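Local coordinates for protein endo-1,4-b-d-mannanase (Trichoderma reesei, PDB 1QNR) that hydrolyses internal beta-1,4-mannosidic linkages of mannan polysaccharides, probably with retention of anomeric configuration as in other glycoside hydrolases of family 5, at residues A[46-51]-A[334-339]; A[93-98]-A[104-109]. All coordinates share one frame; numbering follows the deposited sequence.

Contact 1: A[46-51]-A[334-339]; sequences SSSGLK and CLVKNH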
ATOM      1  N   SER A  46      14.063   9.439   5.126  1.00  9.36           N
ATOM      2  CA  SER A  46      14.853  10.016   4.038  1.00  9.03           C
ATOM      3  C   SER A  46      16.359   9.875   4.287  1.00 10.30           C
ATOM      4  O   SER A  46      17.103   9.478   3.365  1.00 10.89           O
ATOM      5  CB  SER A  46      14.406  11.433   3.807  1.00 12.48           C
ATOM      6  OG  SER A  46      15.302  12.115   2.894  0.50  9.90           O
ATOM      7  N   SER A  47      16.828  10.166   5.518  1.00  9.90           N
ATOM      8  CA  SER A  47      18.297  10.018   5.748  1.00 12.17           C
ATOM      9  C   SER A  47      18.777   8.579   5.712  1.00 12.14           C
ATOM     10  O   SER A  47      19.961   8.241   5.450  1.00 13.71           O
ATOM     11  CB  SER A  47      18.684  10.733   7.052  1.00 15.56           C
ATOM     12  OG  SER A  47      18.173  10.062   8.150  1.00 17.46           O
ATOM     13  N   SER A  48      17.877   7.570   5.906  1.00 10.68           N
ATOM     14  CA  SER A  48      18.227   6.157   5.739  1.00 11.01           C
ATOM     15  C   SER A  48      18.363   5.766   4.264  1.00 10.01           C
ATOM     16  O   SER A  48      18.863   4.662   3.982  1.00 13.11           O
ATOM     17  CB  SER A  48      17.066   5.315   6.368  1.00 10.20           C
ATOM     18  OG  SER A  48      16.994   5.450   7.775  1.00 10.53           O
ATOM     19  N   GLY A  49      17.926   6.602   3.342  1.00  9.31           N
ATOM     20  CA  GLY A  49      18.055   6.294   1.911  1.00 10.63           C
ATOM     21  C   GLY A  49      16.833   5.688   1.248  1.00 10.36           C
ATOM     22  O   GLY A  49      16.935   5.266   0.095  1.00 12.02           O
ATOM     23  N   LEU A  50      15.720   5.585   2.010  1.00  8.52           N
ATOM     24  CA  LEU A  50      14.479   5.056   1.444  1.00  8.77           C
ATOM     25  C   LEU A  50      13.818   6.166   0.620  1.00  9.54           C
ATOM     26  O   LEU A  50      13.860   7.369   0.997  1.00 11.53           O
ATOM     27  CB  LEU A  50      13.568   4.595   2.605  1.00  9.79           C
ATOM     28  CG  LEU A  50      14.154   3.428   3.439  1.00  8.92           C
ATOM     29  CD1 LEU A  50      13.190   3.108   4.598  1.00 11.26           C
ATOM     30  CD2 LEU A  50      14.421   2.179   2.621  1.00  9.93           C
ATOM     31  N   LYS A  51      13.117   5.748  -0.425  1.00  8.03           N
ATOM     32  CA  LYS A  51      12.575   6.790  -1.368  1.00  9.06           C
ATOM     33  C   LYS A  51      11.065   6.822  -1.383  1.00  8.10           C
ATOM     34  O   LYS A  51      10.445   7.832  -1.876  1.00  8.66           O
ATOM     35  CB  LYS A  51      13.033   6.462  -2.825  1.00 11.29           C
ATOM     36  CG  LYS A  51      14.541   6.845  -3.025  1.00 12.12           C
ATOM     37  CD  LYS A  51      14.895   6.636  -4.542  1.00 13.72           C
ATOM     38  CE  LYS A  51      16.356   7.121  -4.750  1.00 15.25           C
ATOM     39  NZ  LYS A  51      16.771   6.974  -6.229  1.00 17.13           N
ATOM     40  N   CYS A 334      20.575  -4.124   9.751  1.00 10.75           N
ATOM     41  CA  CYS A 334      20.520  -5.321   8.904  1.00 12.03           C
ATOM     42  C   CYS A 334      19.594  -5.239   7.655  1.00 11.86           C
ATOM     43  O   CYS A 334      19.985  -5.644   6.554  1.00 13.43           O
ATOM     44  CB  CYS A 334      20.062  -6.517   9.718  1.00 14.23           C
ATOM     45  SG  CYS A 334      19.894  -8.076   8.828  1.00 14.53           S
ATOM     46  N   LEU A 335      18.400  -4.670   7.884  1.00 10.94           N
ATOM     47  CA  LEU A 335      17.352  -4.694   6.842  1.00 10.57           C
ATOM     48  C   LEU A 335      17.095  -3.395   6.137  1.00  9.43           C
ATOM     49  O   LEU A 335      16.304  -3.322   5.171  1.00 11.09           O
ATOM     50  CB  LEU A 335      16.018  -5.164   7.552  1.00 11.48           C
ATOM     51  CG  LEU A 335      16.086  -6.619   8.040  1.00 11.66           C
ATOM     52  CD1 LEU A 335      14.811  -6.985   8.826  1.00 13.18           C
ATOM     53  CD2 LEU A 335      16.340  -7.616   6.899  1.00 12.88           C
ATOM     54  N   VAL A 336      17.684  -2.273   6.620  1.00  9.74           N
ATOM     55  CA  VAL A 336      17.564  -0.959   6.022  1.00  9.95           C
ATOM     56  C   VAL A 336      18.936  -0.444   5.549  1.00 11.29           C
ATOM     57  O   VAL A 336      19.141  -0.402   4.327  1.00 12.19           O
ATOM     58  CB  VAL A 336      16.848   0.067   6.965  1.00  9.05           C
ATOM     59  CG1 VAL A 336      16.584   1.351   6.187  1.00 11.53           C
ATOM     60  CG2 VAL A 336      15.544  -0.540   7.480  1.00 11.93           C
ATOM     61  N   LYS A 337      19.831  -0.055   6.466  1.00 12.01           N
ATOM     62  CA  LYS A 337      21.130   0.509   5.977  1.00 11.94           C
ATOM     63  C   LYS A 337      21.863  -0.544   5.147  1.00 11.71           C
ATOM     64  O   LYS A 337      22.314  -0.043   4.054  1.00 13.46           O
ATOM     65  CB  LYS A 337      21.939   0.932   7.221  1.00 16.96           C
ATOM     66  CG  LYS A 337      23.257   1.578   6.786  1.00 21.47           C
ATOM     67  CD  LYS A 337      24.089   2.241   7.855  1.00 29.85           C
ATOM     68  CE  LYS A 337      25.588   1.993   7.560  1.00 33.24           C
ATOM     69  NZ  LYS A 337      26.018   2.670   6.305  1.00 34.08           N
ATOM     70  N   ASN A 338      22.006  -1.803   5.463  1.00 12.60           N
ATOM     71  CA  ASN A 338      22.807  -2.733   4.615  1.00 13.09           C
ATOM     72  C   ASN A 338      22.110  -2.939   3.294  1.00 13.19           C
ATOM     73  O   ASN A 338      22.785  -3.121   2.242  1.00 15.73           O
ATOM     74  CB  ASN A 338      23.078  -4.094   5.265  1.00 14.65           C
ATOM     75  CG  ASN A 338      24.018  -4.078   6.494  1.00 14.52           C
ATOM     76  OD1 ASN A 338      24.070  -5.107   7.255  1.00 20.17           O
ATOM     77  ND2 ASN A 338      24.583  -2.934   6.750  1.00 13.63           N
ATOM     78  N   HIS A 339      20.756  -2.938   3.230  1.00 12.93           N
ATOM     79  CA  HIS A 339      20.058  -3.148   1.956  1.00 11.26           C
ATOM     80  C   HIS A 339      20.142  -1.946   1.068  1.00 11.83           C
ATOM     81  O   HIS A 339      20.512  -2.083  -0.149  1.00 12.20           O
ATOM     82  CB  HIS A 339      18.567  -3.447   2.292  1.00 11.71           C
ATOM     83  CG  HIS A 339      17.756  -3.781   1.076  1.00 12.21           C
ATOM     84  ND1 HIS A 339      18.188  -4.645   0.047  1.00 11.39           N
ATOM     85  CD2 HIS A 339      16.488  -3.408   0.728  1.00 12.62           C
ATOM     86  CE1 HIS A 339      17.217  -4.764  -0.847  1.00 12.34           C
ATOM     87  NE2 HIS A 339      16.137  -4.039  -0.468  1.00 11.55           N
TER

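Contact 2: A[93-98]-A[104-109]; sequences DYVVQS and LKLIIP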
ATOM      1  N   ASP A  93      -3.087  16.021   4.661  1.00  9.92           N
ATOM      2  CA  ASP A  93      -2.455  17.105   3.867  1.00  9.79           C
ATOM      3  C   ASP A  93      -1.028  17.368   4.380  1.00 11.01           C
ATOM      4  O   ASP A  93      -0.095  17.661   3.607  1.00 11.14           O
ATOM      5  CB  ASP A  93      -3.233  18.428   4.013  1.00 11.15           C
ATOM      6  CG  ASP A  93      -4.600  18.459   3.387  1.00 13.94           C
ATOM      7  OD1 ASP A  93      -4.933  17.595   2.548  1.00 14.14           O
ATOM      8  OD2 ASP A  93      -5.346  19.443   3.695  1.00 15.86           O
ATOM      9  N   TYR A  94      -0.808  17.325   5.711  1.00 11.29           N
ATOM     10  CA  TYR A  94       0.530  17.576   6.257  1.00 10.23           C
ATOM     11  C   TYR A  94       1.535  16.504   5.853  1.00 11.11           C
ATOM     12  O   TYR A  94       2.722  16.727   5.648  1.00 11.59           O
ATOM     13  CB  TYR A  94       0.503  17.869   7.790  1.00 11.52           C
ATOM     14  CG  TYR A  94       1.882  18.443   8.190  1.00 12.57           C
ATOM     15  CD1 TYR A  94       2.196  19.784   7.904  1.00 15.31           C
ATOM     16  CD2 TYR A  94       2.890  17.651   8.720  1.00 13.96           C
ATOM     17  CE1 TYR A  94       3.453  20.307   8.189  1.00 17.19           C
ATOM     18  CE2 TYR A  94       4.144  18.172   8.998  1.00 15.88           C
ATOM     19  CZ  TYR A  94       4.420  19.491   8.734  1.00 18.76           C
ATOM     20  OH  TYR A  94       5.665  20.053   9.049  1.00 21.73           O
ATOM     21  N   VAL A  95       1.049  15.209   5.830  1.00 10.48           N
ATOM     22  CA  VAL A  95       1.905  14.120   5.353  1.00 11.06           C
ATOM     23  C   VAL A  95       2.366  14.362   3.934  1.00 10.08           C
ATOM     24  O   VAL A  95       3.555  14.161   3.630  1.00  9.98           O
ATOM     25  CB  VAL A  95       1.128  12.762   5.505  1.00 10.76           C
ATOM     26  CG1 VAL A  95       1.939  11.612   4.884  1.00 13.18           C
ATOM     27  CG2 VAL A  95       0.884  12.469   6.968  1.00 13.21           C
ATOM     28  N   VAL A  96       1.444  14.782   3.057  1.00  8.93           N
ATOM     29  CA  VAL A  96       1.892  15.096   1.674  1.00  9.33           C
ATOM     30  C   VAL A  96       2.825  16.330   1.645  1.00  9.98           C
ATOM     31  O   VAL A  96       3.846  16.260   0.934  1.00 10.53           O
ATOM     32  CB  VAL A  96       0.661  15.361   0.791  1.00  9.59           C
ATOM     33  CG1 VAL A  96       1.053  15.798  -0.621  1.00 13.05           C
ATOM     34  CG2 VAL A  96      -0.232  14.110   0.746  1.00 11.62           C
ATOM     35  N   GLN A  97       2.581  17.350   2.469  1.00  9.66           N
ATOM     36  CA  GLN A  97       3.467  18.525   2.577  1.00 10.43           C
ATOM     37  C   GLN A  97       4.867  18.093   2.997  1.00 10.82           C
ATOM     38  O   GLN A  97       5.882  18.527   2.419  1.00 10.80           O
ATOM     39  CB  GLN A  97       2.846  19.567   3.564  1.00 12.85           C
ATOM     40  CG  GLN A  97       3.792  20.769   3.744  1.00 13.38           C
ATOM     41  CD  GLN A  97       3.459  21.770   4.803  1.00 12.55           C
ATOM     42  OE1 GLN A  97       4.370  22.570   5.282  1.00 17.98           O
ATOM     43  NE2 GLN A  97       2.245  21.902   5.244  1.00 11.32           N
ATOM     44  N   SER A  98       4.969  17.212   4.017  1.00  9.99           N
ATOM     45  CA  SER A  98       6.282  16.732   4.534  1.00  9.78           C
ATOM     46  C   SER A  98       6.982  15.863   3.519  1.00  9.27           C
ATOM     47  O   SER A  98       8.234  15.868   3.354  1.00 11.29           O
ATOM     48  CB  SER A  98       6.013  16.000   5.887  1.00 10.16           C
ATOM     49  OG  SER A  98       7.287  15.634   6.447  1.00 13.10           O
ATOM     50  N   LEU A 104      10.303  12.657  -0.629  1.00 10.39           N
ATOM     51  CA  LEU A 104       9.787  11.258  -0.569  1.00  9.86           C
ATOM     52  C   LEU A 104       8.518  11.125  -1.442  1.00  8.95           C
ATOM     53  O   LEU A 104       7.849  12.145  -1.671  1.00 10.21           O
ATOM     54  CB  LEU A 104       9.372  10.919   0.904  1.00  9.25           C
ATOM     55  CG  LEU A 104      10.560  10.764   1.878  1.00  8.55           C
ATOM     56  CD1 LEU A 104      10.053  10.681   3.331  1.00 10.46           C
ATOM     57  CD2 LEU A 104      11.475   9.577   1.539  1.00 10.67           C
ATOM     58  N   LYS A 105       8.231   9.903  -1.893  1.00  8.69           N
ATOM     59  CA  LYS A 105       7.002   9.675  -2.687  1.00  8.36           C
ATOM     60  C   LYS A 105       6.049   8.761  -1.867  1.00  7.41           C
ATOM     61  O   LYS A 105       6.563   7.942  -1.078  1.00 10.95           O
ATOM     62  CB  LYS A 105       7.329   8.925  -4.005  1.00  8.08           C
ATOM     63  CG  LYS A 105       8.442   9.684  -4.827  1.00  9.03           C
ATOM     64  CD  LYS A 105       8.036  11.095  -5.222  1.00  9.22           C
ATOM     65  CE  LYS A 105       9.127  11.681  -6.147  1.00 11.38           C
ATOM     66  NZ  LYS A 105       8.867  13.168  -6.340  1.00 13.94           N
ATOM     67  N   LEU A 106       4.748   8.891  -2.077  1.00  6.86           N
ATOM     68  CA  LEU A 106       3.786   8.123  -1.273  1.00  6.95           C
ATOM     69  C   LEU A 106       2.850   7.184  -2.074  1.00  7.07           C
ATOM     70  O   LEU A 106       2.334   7.555  -3.148  1.00  7.28           O
ATOM     71  CB  LEU A 106       2.838   9.136  -0.592  1.00  6.96           C
ATOM     72  CG  LEU A 106       3.524  10.206   0.314  1.00  7.38           C
ATOM     73  CD1 LEU A 106       2.485  11.237   0.756  1.00 10.61           C
ATOM     74  CD2 LEU A 106       4.170   9.462   1.506  1.00 11.14           C
ATOM     75  N   ILE A 107       2.660   5.952  -1.542  1.00  6.95           N
ATOM     76  CA  ILE A 107       1.612   5.051  -2.102  1.00  6.98           C
ATOM     77  C   ILE A 107       0.412   5.203  -1.167  1.00  7.27           C
ATOM     78  O   ILE A 107       0.579   5.014   0.058  1.00  8.43           O
ATOM     79  CB  ILE A 107       2.099   3.609  -2.229  1.00  6.83           C
ATOM     80  CG1 ILE A 107       3.224   3.552  -3.278  1.00  8.38           C
ATOM     81  CG2 ILE A 107       0.903   2.663  -2.610  1.00  9.51           C
ATOM     82  CD1 ILE A 107       3.892   2.157  -3.466  1.00  9.17           C
ATOM     83  N   ILE A 108      -0.798   5.487  -1.708  1.00  6.65           N
ATOM     84  CA  ILE A 108      -1.965   5.762  -0.859  1.00  7.30           C
ATOM     85  C   ILE A 108      -3.203   4.955  -1.270  1.00  7.40           C
ATOM     86  O   ILE A 108      -3.839   5.222  -2.319  1.00  7.36           O
ATOM     87  CB  ILE A 108      -2.319   7.295  -0.923  1.00  6.80           C
ATOM     88  CG1 ILE A 108      -1.114   8.167  -0.527  1.00  8.43           C
ATOM     89  CG2 ILE A 108      -3.527   7.584   0.007  1.00  7.68           C
ATOM     90  CD1 ILE A 108      -1.374   9.681  -0.525  1.00 10.02           C
ATOM     91  N   PRO A 109      -3.557   3.920  -0.480  1.00  7.62           N
ATOM     92  CA  PRO A 109      -4.788   3.140  -0.731  1.00  6.92           C
ATOM     93  C   PRO A 109      -6.022   3.833  -0.162  1.00  7.58           C
ATOM     94  O   PRO A 109      -5.985   4.500   0.885  1.00  8.71           O
ATOM     95  CB  PRO A 109      -4.527   1.762   0.002  1.00  8.27           C
ATOM     96  CG  PRO A 109      -3.599   2.199   1.135  1.00  8.73           C
ATOM     97  CD  PRO A 109      -2.695   3.281   0.549  1.00  8.37           C
TER

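Contact 1: A[46-51]-A[334-339]
Val336 lays its CG1 methyl against the turn that follows helix 35-47 and overlaps both Ser48 and Leu50. The methyl meets the methylene of the serine, with 4.0 Å between Val336 CG1 and Ser48 CB, and one branch of the leucine, with 4.1 Å between Val336 CG1 and Leu50 CD1. All three side chains are buried and the touch is apolar; no hydrogen bond joins 46-51 to 334-339. With CG1 turned away from its own backbone N (chi1 -172°), the valine offers this one branch to both partners, and the side chains of Leu50 and Val336 cross at about a right angle. Segment 46-51 is the end of helix 35-47 and the turn after it, and 334-339 lies in helix 330-343; both helices pack round a TIM barrel. Helix 35-47 follows the first strand of the barrel, 21-25, and 330-343 is the last helix of the chain, so the pairing joins the beginning of the barrel to its end. Helix 35-47 finishes in a Schellman motif, where Gly49 takes a positive phi of 97° and Gly49 N bonds back to Ser46 O at 3.0 Å. This turn sends the chain toward strand 52-54. While Ser48 CB packs on the valine, OG lies beside the serine's backbone N (chi1 -68°) and hydrogen-bonds to His44 O and to Trp332 NE1, the latter giving a polar tie to helix 330-343. Strands of the barrel lie beneath: Val336 packs on Phe305, and Leu50 on Trp308 and Ala22. Cys334 is bonded through a disulfide to Cys284 of helix 283-295.

Contact 2: A[93-98]-A[104-109]
Leu106 reaches from strand 105-109 to Val95 and Val96 on helix 90-102, joining helix and strand in the beta-alpha-beta crossover of the TIM barrel that runs from strand 52-54 through helix 90-102 to the parallel strand 105-109. The leucine CB points toward the helix but is still 6.0 Å from Val96 CG2. The next atom, CG, closes part of the gap, Leu106 CG standing 5.0 Å from Val95 CG1. Beyond it the side chain forks. Because CD1 continues the zigzag of the chain away from CA (chi2 172°), this methyl travels farthest and makes the real contact. It abuts one branch of each valine: Leu106 CD1 is 4.0 Å from Val96 CG2 and 4.2 Å from Val95 CG1. It also meets the helix backbone, Leu106 CD1 lying 4.0 Å from Val96 CA. The second methyl fits more loosely, with 4.6 Å from Leu106 CD2 to Val95 CG1. Both valines meet the leucine at a slant, and their first torsions are nearly alike, yet Val95 uses CG1, the branch anti to its backbone N (chi1 174°), whereas Val96 uses CG2, which lies beside its N. The touching groups are apolar and buried, and no hydrogen bond joins the segments. Helix 35-47 adjoins them through Phe42, which packs on Val95 and Leu104, while Ser158 touches Val96 and Val53 of strand 52-54 touches Leu106. Two residues along the strand, Ile108 comes less close, its CD1 methyl stopping 4.7 Å from Val96 CG2.

Contacts 1 and 2 have centres 19 Å apart but join through the barrel wall. Where 46-51 runs into strand 52-54, its last residue pairs with the start of strand 105-109: Lys51 O and Lys105 N are 3.0 Å apart, probably a hydrogen bond. Beside it Leu50 O and Leu104 CD2 pack 3.3 Å apart. Contact 2, local in sequence, is nested within the loop closed by contact 1, whose segments are 283 residues apart. Both lie where the outer helices meet the barrel and each other, whereas TIM-barrel active sites lie at the C-terminal strand ends. The side chain of Ser48 is about 9 Å from an N-acetylglucosamine (NAG), part of the protein's glycosylation, not a pocket ligand.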